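Local coordinates for protein probable adenylyl-sulfate kinase (Synechocystis sp., PDB 5CB8) that catalyses the ATP-dependent phosphorylation of adenosine 5'-phosphosulfate to 3'-phosphoadenylyl sulfate, a step in sulfate assimilation, at residues Leu45-Lys48 with Leu49-Gly53; Asp62-Thr66 with Asn67-Gly71; Gly73-Lys76 with Glu77-Asp80; Glu136-Lys140 with Gly141-Lys145. All blocks are in the same frame, centred on the assembly; numbering follows the deposited sequence.

Contact 1 of 4, residues Leu45-Lys48 with Leu49-Gly53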
# COMPACT_ATOMS: atom_id res chain seq x y z
N LEU B 45 -13.82 10.90 -13.38
CA LEU B 45 -12.58 10.61 -14.09
C LEU B 45 -12.32 9.10 -14.15
O LEU B 45 -11.89 8.57 -15.17
CB LEU B 45 -11.40 11.31 -13.41
CG LEU B 45 -10.04 11.09 -14.07
CD1 LEU B 45 -10.09 11.52 -15.53
CD2 LEU B 45 -8.94 11.83 -13.32
N GLU B 46 -12.56 8.42 -13.03
CA GLU B 46 -12.41 6.98 -12.95
C GLU B 46 -13.29 6.31 -14.02
O GLU B 46 -12.82 5.46 -14.78
CB GLU B 46 -12.81 6.48 -11.57
CG GLU B 46 -12.83 4.97 -11.43
CD GLU B 46 -13.40 4.50 -10.11
OE1 GLU B 46 -14.02 5.31 -9.39
OE2 GLU B 46 -13.22 3.31 -9.78
N LYS B 47 -14.56 6.71 -14.07
CA LYS B 47 -15.48 6.13 -15.06
C LYS B 47 -14.98 6.35 -16.48
O LYS B 47 -15.02 5.43 -17.30
CB LYS B 47 -16.90 6.69 -14.90
CG LYS B 47 -17.87 6.20 -15.98
CD LYS B 47 -19.33 6.29 -15.54
CE LYS B 47 -20.28 5.73 -16.61
NZ LYS B 47 -19.63 4.74 -17.51
N LYS B 48 -14.52 7.57 -16.77
CA LYS B 48 -14.08 7.92 -18.11
C LYS B 48 -12.87 7.08 -18.51
O LYS B 48 -12.79 6.59 -19.64
CB LYS B 48 -13.74 9.42 -18.19
CG LYS B 48 -13.68 9.99 -19.60
CD LYS B 48 -13.48 11.51 -19.59
CE LYS B 48 -13.26 12.07 -21.00
NZ LYS B 48 -14.42 11.82 -21.90
N LEU B 49 -11.95 6.90 -17.58
CA LEU B 49 -10.76 6.09 -17.81
C LEU B 49 -11.10 4.61 -17.98
O LEU B 49 -10.61 3.96 -18.91
CB LEU B 49 -9.76 6.28 -16.67
CG LEU B 49 -9.01 7.62 -16.68
CD1 LEU B 49 -8.28 7.84 -15.36
CD2 LEU B 49 -8.03 7.65 -17.82
N ARG B 50 -11.94 4.09 -17.10
CA ARG B 50 -12.33 2.68 -17.16
C ARG B 50 -13.09 2.36 -18.44
O ARG B 50 -12.91 1.29 -19.03
CB ARG B 50 -13.17 2.27 -15.94
CG ARG B 50 -12.39 2.19 -14.63
CD ARG B 50 -12.99 1.17 -13.66
NE ARG B 50 -12.71 1.51 -12.26
CZ ARG B 50 -11.67 1.05 -11.56
NH1 ARG B 50 -10.79 0.23 -12.12
NH2 ARG B 50 -11.51 1.43 -10.30
N ASP B 51 -13.92 3.30 -18.89
CA ASP B 51 -14.69 3.10 -20.12
C ASP B 51 -13.82 3.14 -21.38
O ASP B 51 -14.29 2.81 -22.47
CB ASP B 51 -15.83 4.12 -20.22
CG ASP B 51 -16.95 3.87 -19.21
OD1 ASP B 51 -16.95 2.79 -18.56
OD2 ASP B 51 -17.83 4.74 -19.06
N SER B 52 -12.57 3.54 -21.22
CA SER B 52 -11.63 3.56 -22.34
C SER B 52 -10.64 2.40 -22.27
O SER B 52 -9.78 2.25 -23.15
CB SER B 52 -10.89 4.90 -22.42
OG SER B 52 -11.75 5.92 -22.92
N GLY B 53 -10.76 1.59 -21.22
CA GLY B 53 -9.97 0.37 -21.12
C GLY B 53 -8.74 0.51 -20.26
O GLY B 53 -7.92 -0.41 -20.20
O HOH W 1 -13.70 7.02 -21.93

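Contact 2 of 4, residues Asp62-Thr66 with Asn67-Gly71. With ADX (adenosine-5'-phosphosulfate), chain G.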
# COMPACT_ATOMS: atom_id res chain seq x y z
N ASP B 62 -10.98 9.42 2.40
CA ASP B 62 -12.11 9.03 3.24
C ASP B 62 -12.21 7.52 3.34
O ASP B 62 -12.60 6.98 4.38
CB ASP B 62 -13.44 9.52 2.65
CG ASP B 62 -13.52 11.02 2.50
OD1 ASP B 62 -12.67 11.75 3.05
OD2 ASP B 62 -14.47 11.48 1.81
N VAL B 63 -11.90 6.84 2.25
CA VAL B 63 -12.04 5.38 2.21
C VAL B 63 -10.80 4.68 2.78
O VAL B 63 -10.92 3.76 3.59
CB VAL B 63 -12.30 4.89 0.78
CG1 VAL B 63 -12.38 3.37 0.74
CG2 VAL B 63 -13.61 5.49 0.26
N VAL B 64 -9.61 5.13 2.39
CA VAL B 64 -8.41 4.46 2.91
C VAL B 64 -8.24 4.66 4.41
O VAL B 64 -7.63 3.82 5.08
CB VAL B 64 -7.13 4.81 2.14
CG1 VAL B 64 -7.30 4.45 0.66
CG2 VAL B 64 -6.79 6.29 2.30
N ARG B 65 -8.81 5.74 4.95
CA ARG B 65 -8.78 5.93 6.41
C ARG B 65 -9.62 4.90 7.16
O ARG B 65 -9.61 4.85 8.39
CB ARG B 65 -9.20 7.35 6.80
CG ARG B 65 -8.06 8.38 6.70
CD ARG B 65 -8.57 9.80 7.00
NE ARG B 65 -7.47 10.77 7.07
CZ ARG B 65 -6.78 11.03 8.17
NH1 ARG B 65 -7.05 10.38 9.31
NH2 ARG B 65 -5.80 11.92 8.15
N THR B 66 -10.35 4.06 6.43
CA THR B 66 -11.05 2.95 7.06
C THR B 66 -10.28 1.64 6.93
O THR B 66 -10.70 0.62 7.47
CB THR B 66 -12.46 2.74 6.48
OG1 THR B 66 -12.35 2.24 5.15
CG2 THR B 66 -13.26 4.05 6.48
N ASN B 67 -9.18 1.66 6.18
CA ASN B 67 -8.34 0.46 6.02
C ASN B 67 -6.84 0.75 6.13
O ASN B 67 -6.27 0.66 7.23
CB ASN B 67 -8.69 -0.33 4.74
CG ASN B 67 -8.74 0.54 3.47
OD1 ASN B 67 -7.81 1.30 3.18
ND2 ASN B 67 -9.81 0.40 2.71
N LEU B 68 -6.22 1.08 5.01
CA LEU B 68 -4.80 1.41 4.93
C LEU B 68 -4.33 2.37 6.02
O LEU B 68 -3.25 2.19 6.60
CB LEU B 68 -4.49 2.04 3.57
CG LEU B 68 -3.02 2.41 3.30
CD1 LEU B 68 -2.17 1.16 3.23
CD2 LEU B 68 -2.87 3.23 2.03
N THR B 69 -5.12 3.40 6.30
CA THR B 69 -4.70 4.39 7.29
C THR B 69 -5.68 4.50 8.45
O THR B 69 -5.80 5.54 9.09
CB THR B 69 -4.42 5.76 6.65
OG1 THR B 69 -5.55 6.18 5.87
CG2 THR B 69 -3.21 5.68 5.73
N LYS B 70 -6.36 3.40 8.73
CA LYS B 70 -7.23 3.33 9.90
C LYS B 70 -6.37 3.56 11.14
O LYS B 70 -5.22 3.11 11.20
CB LYS B 70 -7.89 1.96 9.96
CG LYS B 70 -8.94 1.80 11.06
CD LYS B 70 -9.48 0.37 11.07
CE LYS B 70 -10.48 0.14 12.20
NZ LYS B 70 -10.88 -1.30 12.29
N GLY B 71 -6.91 4.28 12.11
CA GLY B 71 -6.16 4.54 13.33
C GLY B 71 -5.53 5.92 13.40
O GLY B 71 -5.16 6.38 14.47
SB ADX G . -5.63 14.55 5.07
O1B ADX G . -4.90 13.57 5.88
O2B ADX G . -5.24 14.48 3.65
O3B ADX G . -5.40 15.89 5.62
PA ADX G . -7.92 13.16 4.36
O1A ADX G . -7.21 11.81 4.46
O2A ADX G . -8.23 13.55 2.92
O3A ADX G . -7.12 14.28 5.17
O5' ADX G . -9.30 13.02 5.16
C5' ADX G . -10.20 14.08 5.16
C4' ADX G . -11.55 13.71 5.45
O4' ADX G . -11.65 13.40 6.88
C3' ADX G . -12.48 14.81 5.19
O3' ADX G . -13.11 14.59 4.00
C2' ADX G . -13.46 14.77 6.29
O2' ADX G . -14.55 14.07 5.90
C1' ADX G . -12.80 14.02 7.41
N9 ADX G . -12.43 14.80 8.55
C8 ADX G . -12.69 14.50 9.85
N7 ADX G . -12.03 15.37 10.63
C5 ADX G . -11.34 16.22 9.84
C6 ADX G . -10.50 17.30 10.10
N6 ADX G . -10.17 17.67 11.47
N1 ADX G . -9.96 17.97 9.07
C2 ADX G . -10.21 17.61 7.79
N3 ADX G . -11.02 16.57 7.50
C4 ADX G . -11.59 15.86 8.50

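Contact 3 of 4, residues Gly73-Lys76 with Glu77-Asp80. With ADX (adenosine-5'-phosphosulfate), chain G.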
# COMPACT_ATOMS: atom_id res chain seq x y z
N GLY B 73 -5.51 10.06 13.08
CA GLY B 73 -6.42 11.19 13.24
C GLY B 73 -5.99 12.33 12.34
O GLY B 73 -5.52 12.10 11.21
N PHE B 74 -6.11 13.56 12.83
CA PHE B 74 -5.88 14.73 11.99
C PHE B 74 -4.88 15.72 12.57
O PHE B 74 -4.80 16.87 12.14
CB PHE B 74 -7.22 15.41 11.68
CG PHE B 74 -8.13 14.53 10.89
CD1 PHE B 74 -8.06 14.52 9.50
CD2 PHE B 74 -8.99 13.64 11.52
CE1 PHE B 74 -8.86 13.69 8.76
CE2 PHE B 74 -9.80 12.80 10.79
CZ PHE B 74 -9.74 12.83 9.41
N SER B 75 -4.08 15.26 13.53
CA SER B 75 -2.91 16.04 13.95
C SER B 75 -1.97 16.16 12.75
O SER B 75 -2.08 15.40 11.78
CB SER B 75 -2.17 15.32 15.06
OG SER B 75 -1.57 14.14 14.54
N LYS B 76 -1.06 17.12 12.82
CA LYS B 76 -0.02 17.30 11.80
C LYS B 76 0.71 15.98 11.55
O LYS B 76 0.85 15.53 10.40
CB LYS B 76 0.94 18.41 12.26
CG LYS B 76 2.29 18.48 11.55
CD LYS B 76 2.11 18.90 10.13
CE LYS B 76 3.44 19.13 9.41
NZ LYS B 76 3.23 18.86 7.96
N GLU B 77 1.14 15.33 12.63
CA GLU B 77 1.86 14.06 12.50
C GLU B 77 1.06 13.01 11.75
O GLU B 77 1.59 12.28 10.89
CB GLU B 77 2.21 13.49 13.87
CG GLU B 77 3.37 14.14 14.57
CD GLU B 77 3.79 13.35 15.78
OE1 GLU B 77 2.98 12.54 16.27
OE2 GLU B 77 4.94 13.53 16.24
N ASP B 78 -0.22 12.90 12.10
CA ASP B 78 -1.06 11.86 11.52
C ASP B 78 -1.42 12.17 10.06
O ASP B 78 -1.51 11.25 9.24
CB ASP B 78 -2.32 11.65 12.37
CG ASP B 78 -2.08 10.76 13.57
OD1 ASP B 78 -0.90 10.40 13.83
OD2 ASP B 78 -3.07 10.41 14.26
N ARG B 79 -1.62 13.44 9.72
CA ARG B 79 -1.87 13.78 8.32
C ARG B 79 -0.62 13.52 7.48
O ARG B 79 -0.72 13.08 6.32
CB ARG B 79 -2.30 15.25 8.16
CG ARG B 79 -3.66 15.59 8.78
CD ARG B 79 -3.97 17.05 8.50
NE ARG B 79 -5.05 17.61 9.31
CZ ARG B 79 -6.27 17.89 8.87
NH1 ARG B 79 -6.62 17.60 7.62
NH2 ARG B 79 -7.16 18.45 9.69
N ASP B 80 0.56 13.76 8.06
CA ASP B 80 1.80 13.46 7.35
C ASP B 80 1.93 11.96 7.13
O ASP B 80 2.27 11.50 6.03
CB ASP B 80 3.03 14.00 8.10
CG ASP B 80 3.17 15.51 8.00
OD1 ASP B 80 2.35 16.15 7.30
OD2 ASP B 80 4.11 16.07 8.60
SB ADX G . -5.63 14.55 5.07
O1B ADX G . -4.90 13.57 5.88
O2B ADX G . -5.24 14.48 3.65
O3B ADX G . -5.40 15.89 5.62
PA ADX G . -7.92 13.16 4.36
O1A ADX G . -7.21 11.81 4.46
O2A ADX G . -8.23 13.55 2.92
O3A ADX G . -7.12 14.28 5.17
O5' ADX G . -9.30 13.02 5.16
C5' ADX G . -10.20 14.08 5.16
C4' ADX G . -11.55 13.71 5.45
O4' ADX G . -11.65 13.40 6.88
C3' ADX G . -12.48 14.81 5.19
O3' ADX G . -13.11 14.59 4.00
C2' ADX G . -13.46 14.77 6.29
O2' ADX G . -14.55 14.07 5.90
C1' ADX G . -12.80 14.02 7.41
N9 ADX G . -12.43 14.80 8.55
C8 ADX G . -12.69 14.50 9.85
N7 ADX G . -12.03 15.37 10.63
C5 ADX G . -11.34 16.22 9.84
C6 ADX G . -10.50 17.30 10.10
N6 ADX G . -10.17 17.67 11.47
N1 ADX G . -9.96 17.97 9.07
C2 ADX G . -10.21 17.61 7.79
N3 ADX G . -11.02 16.57 7.50
C4 ADX G . -11.59 15.86 8.50
O HOH W 2 -4.48 12.85 15.42

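Contact 4 of 4, residues Glu136-Lys140 with Gly141-Lys145. With ADX (adenosine-5'-phosphosulfate), chain G.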
# COMPACT_ATOMS: atom_id res chain seq x y z
N GLU B 136 -20.91 26.76 3.08
CA GLU B 136 -22.36 26.94 2.89
C GLU B 136 -23.06 25.62 2.57
O GLU B 136 -24.19 25.39 3.01
CB GLU B 136 -22.66 27.90 1.74
CG GLU B 136 -22.26 29.34 1.92
CD GLU B 136 -22.06 30.02 0.57
OE1 GLU B 136 -22.72 29.60 -0.41
OE2 GLU B 136 -21.24 30.96 0.49
N ARG B 137 -22.43 24.79 1.74
CA ARG B 137 -22.98 23.48 1.40
C ARG B 137 -22.87 22.51 2.57
O ARG B 137 -23.79 21.72 2.82
CB ARG B 137 -22.27 22.89 0.18
CG ARG B 137 -22.81 23.42 -1.16
CD ARG B 137 -21.82 23.15 -2.30
NE ARG B 137 -21.42 21.74 -2.39
CZ ARG B 137 -22.18 20.78 -2.89
NH1 ARG B 137 -23.41 21.05 -3.35
NH2 ARG B 137 -21.73 19.53 -2.94
N ASP B 138 -21.73 22.58 3.26
CA ASP B 138 -21.44 21.74 4.44
C ASP B 138 -21.97 20.32 4.26
O ASP B 138 -22.79 19.84 5.05
CB ASP B 138 -21.98 22.39 5.72
CG ASP B 138 -21.24 21.93 6.97
OD1 ASP B 138 -20.27 21.16 6.82
OD2 ASP B 138 -21.62 22.34 8.09
N VAL B 139 -21.50 19.66 3.21
CA VAL B 139 -22.01 18.35 2.77
C VAL B 139 -22.13 17.31 3.89
O VAL B 139 -23.13 16.59 3.97
CB VAL B 139 -21.12 17.77 1.65
CG1 VAL B 139 -21.62 16.40 1.22
CG2 VAL B 139 -21.08 18.72 0.45
N LYS B 140 -21.12 17.23 4.75
CA LYS B 140 -21.13 16.23 5.82
C LYS B 140 -21.32 16.86 7.19
O LYS B 140 -21.17 16.18 8.21
CB LYS B 140 -19.82 15.43 5.81
CG LYS B 140 -19.56 14.71 4.49
CD LYS B 140 -18.25 13.93 4.56
CE LYS B 140 -17.84 13.41 3.19
NZ LYS B 140 -16.48 12.82 3.25
N GLY B 141 -21.63 18.15 7.22
CA GLY B 141 -21.90 18.85 8.47
C GLY B 141 -20.65 19.19 9.26
O GLY B 141 -20.74 19.62 10.42
N LEU B 142 -19.49 19.01 8.65
CA LEU B 142 -18.22 19.16 9.37
C LEU B 142 -17.84 20.61 9.65
O LEU B 142 -17.23 20.90 10.68
CB LEU B 142 -17.09 18.47 8.61
CG LEU B 142 -17.29 16.97 8.39
CD1 LEU B 142 -16.26 16.44 7.39
CD2 LEU B 142 -17.19 16.24 9.72
N TYR B 143 -18.19 21.53 8.75
CA TYR B 143 -17.87 22.94 8.98
C TYR B 143 -18.61 23.49 10.21
O TYR B 143 -18.04 24.25 10.99
CB TYR B 143 -18.19 23.78 7.73
CG TYR B 143 -17.16 23.59 6.65
CD1 TYR B 143 -17.29 22.57 5.70
CD2 TYR B 143 -16.04 24.40 6.58
CE1 TYR B 143 -16.34 22.40 4.70
CE2 TYR B 143 -15.08 24.23 5.59
CZ TYR B 143 -15.24 23.23 4.66
OH TYR B 143 -14.28 23.06 3.68
N ALA B 144 -19.87 23.11 10.36
CA ALA B 144 -20.63 23.62 11.50
C ALA B 144 -20.02 23.07 12.79
O ALA B 144 -19.97 23.76 13.81
CB ALA B 144 -22.11 23.26 11.38
N LYS B 145 -19.55 21.82 12.75
CA LYS B 145 -18.93 21.22 13.93
C LYS B 145 -17.58 21.87 14.25
O LYS B 145 -17.18 21.95 15.42
CB LYS B 145 -18.77 19.71 13.76
CG LYS B 145 -20.09 18.94 13.78
CD LYS B 145 -19.87 17.44 13.63
CE LYS B 145 -21.12 16.64 13.99
NZ LYS B 145 -22.23 16.88 13.03
SB ADX G . -5.63 14.55 5.07
O1B ADX G . -4.90 13.57 5.88
O2B ADX G . -5.24 14.48 3.65
O3B ADX G . -5.40 15.89 5.62
PA ADX G . -7.92 13.16 4.36
O1A ADX G . -7.21 11.81 4.46
O2A ADX G . -8.23 13.55 2.92
O3A ADX G . -7.12 14.28 5.17
O5' ADX G . -9.30 13.02 5.16
C5' ADX G . -10.20 14.08 5.16
C4' ADX G . -11.55 13.71 5.45
O4' ADX G . -11.65 13.40 6.88
C3' ADX G . -12.48 14.81 5.19
O3' ADX G . -13.11 14.59 4.00
C2' ADX G . -13.46 14.77 6.29
O2' ADX G . -14.55 14.07 5.90
C1' ADX G . -12.80 14.02 7.41
N9 ADX G . -12.43 14.80 8.55
C8 ADX G . -12.69 14.50 9.85
N7 ADX G . -12.03 15.37 10.63
C5 ADX G . -11.34 16.22 9.84
C6 ADX G . -10.50 17.30 10.10
N6 ADX G . -10.17 17.67 11.47
N1 ADX G . -9.96 17.97 9.07
C2 ADX G . -10.21 17.61 7.79
N3 ADX G . -11.02 16.57 7.50
C4 ADX G . -11.59 15.86 8.50
O HOH W 3 -19.02 19.05 5.59

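Contact 1 of 4, residues Leu45-Lys48 with Leu49-Gly53
Leu49 N donates to Leu45 O at 2.9 Å and Arg50 N to Glu46 O at 2.8 Å, the regular i to i+4 bonds of an alpha helix near its C-terminal end. Asp51 N follows with a bond to Lys47 O. The side chains pair at the same spacing. Glu46 is extended and forms a salt bridge with Arg50. Its OE2 meets Arg50 NH2 at 2.6 Å, at the edge of the guanidinium and in its plane. The approach to the carboxylate is on the anti side, and the two planes are turned 58° apart. Both Arg50 nitrogens turn to this one oxygen: Arg50 NE adds a weak bond to Glu46 OE2 at 3.1 Å. This is helix 38-50, whose first residues Lys38 and Thr39 belong to the probable ATP-binding loop. It stops in a Schellman motif: Gly53 has a phi of 98°, and two backbone bonds run back into the last turn. Lys47 bends at its last torsion to bring NZ to Asp51 OD2 in a second salt bridge, but the modelled separation is too short to be trusted. On the buried side Leu45 CG packs on Leu49 CD1 at 3.9 Å. Leu49 also touches strands 56-60 and 99-103, and Leu45 reaches Ile185 of helix 178-191. Lys48 makes a cation-pi contact with Trp186 of that helix.

Contact 2 of 4, residues Asp62-Thr66 with Asn67-Gly71
Val64 O is gripped by two backbone amides, Thr69 N at 2.8 Å and Asn67 N at 2.9 Å. They come from opposite faces of its carbonyl plane. The Thr69 bond is nearly straight at 174°. The Asn67 bond closes a type I turn from Val64 to Asn67. The Thr69 bond ties the next turn, Asn67 to Lys70, back onto the same carbonyl. One residue back, Val63 O also has two donors: Thr66 N, and Thr66 OG1 at 2.6 Å in the carbonyl plane. A chi1 of 70° folds that hydroxyl back over its own backbone. Val64 CB packs on Leu68 CB at 4.1 Å. Thr69 OG1 rests against Arg65 CG and bonds to Asn82 on helix 76-94. Asn67 and Leu68 pack on Phe88 and Arg85 of the second subunit. The Arg65 chain, extended to NE, runs into the substrate pocket. Its NE bonds to O1A of the phosphate of adenosine-5'-phosphosulfate at 2.8 Å, and its NH2 to O1B of the sulfate at 2.9 Å. Its NH1 is held by Gly73 O. Asp62 OD1 accepts from the ribose O3' at 3.0 Å. One guanidinium thus spans both acidic groups of the substrate, while Asp62 holds the hydroxyl that receives the phosphoryl group.

Contact 3 of 4, residues Gly73-Lys76 with Glu77-Asp80
Ser75 is the N-cap of helix 76-94, and its OG accepts from Asp78 N at 3.1 Å. A chi1 of 68° sets OG between the backbone N and the carbonyl carbon, turned to the first helical turn. Asp78 is directed toward the residues before the helix. Its OD2 takes Gly73 N at 2.7 Å in a nearly straight bond, on the anti side of the carboxylate. A water accepts from Ser75 N and donates to the same OD2. Between these two polar ties Phe74 turns its ring to the substrate, with CG beside the backbone N. Atom C5 of the adenine lies over the ring centre, 3.5 Å above its plane. Arg79 is extended from CG to NE and passes close by. Phe74 CD1 lies over one face of its guanidinium. Arg79 NE donates to Phe74 O at 2.9 Å, tilted from the guanidinium plane, and also has a salt bridge to Asp159. Its NH1 bonds to O3B of the sulfate at 2.9 Å. One residue into the helix, Lys76 bends at chi2, 68°, and so curls toward Asp80. The same lysine makes a cation-pi contact with Tyr108. Its NZ sits astride the carboxylate, 2.9 Å from Asp80 OD1 and 3.0 Å from Asp80 OD2, using the syn lone pair of each.

Contact 4 of 4, residues Glu136-Lys140 with Gly141-Lys145
Asp138 holds the start of helix 142-148 with both carboxylate oxygens. Its OD1 accepts from Tyr143 N at 2.9 Å, and its OD2 from Ala144 N at 3.0 Å. Both amides come to the syn side, each 30° out of the carboxylate plane. CG lies anti to the backbone N of Asp138, chi1 -156°, and this swings the carboxylate across the turn to the helix. OD1 also lies at the edge of the Tyr143 ring, in its plane, 3.5 Å from Tyr143 CD1. Leu142 N is close to OD1 but badly angled for a bond. It donates instead to a water at 3.1 Å, which also accepts from Lys140 N.

The next shell is the turn itself. Asp138 leaves helix 131-137 with positive phi, and a type I turn runs from it to Gly141, closed by Gly141 N on Asp138 O at 3.0 Å. Gly141 is the N-cap residue and also has positive phi. Lys140 CB packs on Leu142 CG at 3.9 Å. Both side chains go on to the substrate: Leu142 CD1 lies 3.3 Å from the ribose O2', and the extended Lys140 brings NZ to a salt bridge with Asp62. Further out, Tyr143 OH bonds to Ser34 O in the probable ATP-binding loop, and its ring meets Phe154 edge-to-face. A carboxylate bound to amides at a helix N terminus is probably stabilised in its charged form, and Asp138 may so steady the turn that carries Lys140 and Leu142 to the ribose.

From the N terminus the four contacts come in series; none nests in or crosses another, and each closes only a local turn. Contact 1 ends helix 38-50, on the side of the chain's centre opposite to contact 3, and does not touch the others. Contact 2 follows strand 56-60 and shapes the exit from helix 61-64. Contact 3 starts helix 76-94 and touches contact 2 through Arg65, their centres 13 Å apart. Contact 4 joins helix 131-137 to helix 142-148 much later in the chain. It meets contact 2 through Asp62 and Lys140. Contacts 2, 3 and 4 all touch adenosine-5'-phosphosulfate, so the 62-80 region and the later 136-145 turn converge on one pocket.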